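PDB 6H20: probable glutamine-binding lipoprotein GlnH (GLNBP) from Mycobacterium tuberculosis, which binds amino acids such as aspartate, glutamate and the asparagine of this structure as a solute-binding lipoprotein, and probably regulates protein kinase G. Local coordinates for residues T75-D80 with K269-L274. Residues are numbered along the deposited sequence; the frame is centred on the assembly and turned at random.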
loop_
_atom_site.group_PDB
_atom_site.type_symbol
_atom_site.label_atom_id
_atom_site.label_comp_id
_atom_site.label_asym_id
_atom_site.label_seq_id
_atom_site.Cartn_x
_atom_site.Cartn_y
_atom_site.Cartn_z
ATOM N N THR A 75 13.834 3.212 2.601
ATOM C CA THR A 75 13.400 4.460 2.001
ATOM C C THR A 75 12.215 4.182 1.090
ATOM O O THR A 75 11.810 3.032 0.889
ATOM C CB THR A 75 14.569 5.149 1.284
ATOM O OG1 THR A 75 14.210 6.499 0.953
ATOM C CG2 THR A 75 14.968 4.387 0.025
ATOM N N GLY A 76 11.659 5.252 0.537
ATOM C CA GLY A 76 10.494 5.162 -0.319
ATOM C C GLY A 76 9.415 6.146 0.098
ATOM O O GLY A 76 9.492 6.803 1.135
ATOM N N PHE A 77 8.376 6.210 -0.746
ATOM C CA PHE A 77 7.249 7.121 -0.500
ATOM C C PHE A 77 6.578 6.841 0.842
ATOM O O PHE A 77 6.273 7.774 1.598
ATOM C CB PHE A 77 6.240 6.992 -1.646
ATOM C CG PHE A 77 5.113 7.993 -1.606
ATOM C CD1 PHE A 77 3.926 7.677 -0.979
ATOM C CD2 PHE A 77 5.239 9.226 -2.231
ATOM C CE1 PHE A 77 2.875 8.582 -0.954
ATOM C CE2 PHE A 77 4.188 10.144 -2.203
ATOM C CZ PHE A 77 3.006 9.800 -1.557
ATOM N N ASP A 78 6.318 5.562 1.150
ATOM C CA ASP A 78 5.658 5.221 2.411
ATOM C C ASP A 78 6.554 5.525 3.610
ATOM O O ASP A 78 6.068 6.000 4.648
ATOM C CB ASP A 78 5.247 3.749 2.423
ATOM C CG ASP A 78 3.923 3.489 1.722
ATOM O OD1 ASP A 78 3.118 4.430 1.542
ATOM O OD2 ASP A 78 3.676 2.306 1.408
ATOM N N VAL A 79 7.856 5.253 3.493
ATOM C CA VAL A 79 8.798 5.619 4.549
ATOM C C VAL A 79 8.735 7.118 4.818
ATOM O O VAL A 79 8.719 7.565 5.977
ATOM C CB VAL A 79 10.216 5.177 4.143
ATOM C CG1 VAL A 79 11.224 5.650 5.172
ATOM C CG2 VAL A 79 10.253 3.671 3.984
ATOM N N ASP A 80 8.685 7.914 3.750
ATOM C CA ASP A 80 8.676 9.365 3.899
ATOM C C ASP A 80 7.364 9.858 4.491
ATOM O O ASP A 80 7.374 10.781 5.314
ATOM C CB ASP A 80 8.998 10.030 2.559
ATOM C CG ASP A 80 10.470 9.915 2.191
ATOM O OD1 ASP A 80 11.299 9.570 3.064
ATOM O OD2 ASP A 80 10.794 10.167 1.011
ATOM N N LYS A 269 9.541 13.105 -5.842
ATOM C CA LYS A 269 10.732 12.352 -5.468
ATOM C C LYS A 269 10.625 10.892 -5.895
ATOM O O LYS A 269 11.614 10.297 -6.340
ATOM C CB LYS A 269 10.929 12.461 -3.955
ATOM C CG LYS A 269 12.107 11.706 -3.365
ATOM C CD LYS A 269 12.218 12.043 -1.879
ATOM C CE LYS A 269 13.275 11.220 -1.163
ATOM N NZ LYS A 269 13.142 11.418 0.315
ATOM N N TRP A 270 9.427 10.311 -5.817
ATOM C CA TRP A 270 9.259 8.868 -5.926
ATOM C C TRP A 270 8.458 8.393 -7.130
ATOM O O TRP A 270 8.707 7.283 -7.607
ATOM C CB TRP A 270 8.596 8.316 -4.647
ATOM C CG TRP A 270 9.503 8.415 -3.458
ATOM C CD1 TRP A 270 9.336 9.209 -2.346
ATOM C CD2 TRP A 270 10.748 7.739 -3.281
ATOM N NE1 TRP A 270 10.394 9.042 -1.484
ATOM C CE2 TRP A 270 11.273 8.143 -2.033
ATOM C CE3 TRP A 270 11.464 6.806 -4.048
ATOM C CZ2 TRP A 270 12.486 7.663 -1.545
ATOM C CZ3 TRP A 270 12.670 6.335 -3.562
ATOM C CH2 TRP A 270 13.165 6.755 -2.316
ATOM N N LEU A 271 7.495 9.171 -7.623
ATOM C CA LEU A 271 6.427 8.618 -8.449
ATOM C C LEU A 271 6.301 9.261 -9.824
ATOM O O LEU A 271 5.290 9.037 -10.502
ATOM C CB LEU A 271 5.086 8.710 -7.707
ATOM C CG LEU A 271 5.049 7.982 -6.360
ATOM C CD1 LEU A 271 3.652 8.064 -5.735
ATOM C CD2 LEU A 271 5.504 6.535 -6.484
ATOM N N THR A 272 7.293 10.042 -10.262
ATOM C CA THR A 272 7.160 10.716 -11.554
ATOM C C THR A 272 7.039 9.738 -12.718
ATOM O O THR A 272 6.557 10.134 -13.786
ATOM C CB THR A 272 8.313 11.698 -11.797
ATOM O OG1 THR A 272 9.571 11.016 -11.693
ATOM C CG2 THR A 272 8.263 12.830 -10.792
ATOM N N VAL A 273 7.445 8.478 -12.531
ATOM C CA VAL A 273 7.252 7.456 -13.559
ATOM C C VAL A 273 5.789 7.344 -13.983
ATOM O O VAL A 273 5.488 6.953 -15.118
ATOM C CB VAL A 273 7.831 6.106 -13.074
ATOM C CG1 VAL A 273 7.088 5.613 -11.842
ATOM C CG2 VAL A 273 7.791 5.073 -14.179
ATOM N N LEU A 274 4.857 7.682 -13.093
ATOM C CA LEU A 274 3.449 7.522 -13.424
ATOM C C LEU A 274 2.854 8.724 -14.144
ATOM O O LEU A 274 1.751 8.615 -14.690
ATOM C CB LEU A 274 2.634 7.156 -12.181
ATOM C CG LEU A 274 2.833 5.682 -11.797
ATOM C CD1 LEU A 274 1.890 5.287 -10.696
ATOM C CD2 LEU A 274 2.634 4.771 -12.999
#
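The first turn of helix 77-90 rests against the C-terminal end of helix 262-270, with the CA atoms of Phe-77 and Trp-270 6.0 Å apart. In this family 3 solute-binding protein of the periplasmic-binding-protein fold, the join illustrates how an indole can seat itself on a helix N-terminus. Gly-76, the N-cap residue, lays its CA over the six-membered ring of Trp-270, 3.5 Å from the centroid, a CH-pi contact that brings backbone directly onto the ring. The peptide N of Phe-77 lies over the same face, while the opposite face carries CG of Lys-269. At the indole rim, OG1 of Thr-75 comes to 3.3 Å from CZ2 of Trp-270. Deeper in, CD1 of Leu-271 sits over one face of the Phe-77 ring, and Leu-139 of strand 139-148 touches both side chains. The next residue, Asp-78, accepts a hydrogen bond at OD2 from the backbone N of the ligand-pocket residue Thr-121, linking this helix start to the binding site. On the outer side, the fully extended Lys-269 meets Asp-80 tip to tip in a salt bridge, NZ to OD2 2.8 Å. That same OD2, in the indole plane but met from above the carboxylate plane, accepts the N-H of Trp-270 NE1, 2.8 Å away and nearly straight at 174°.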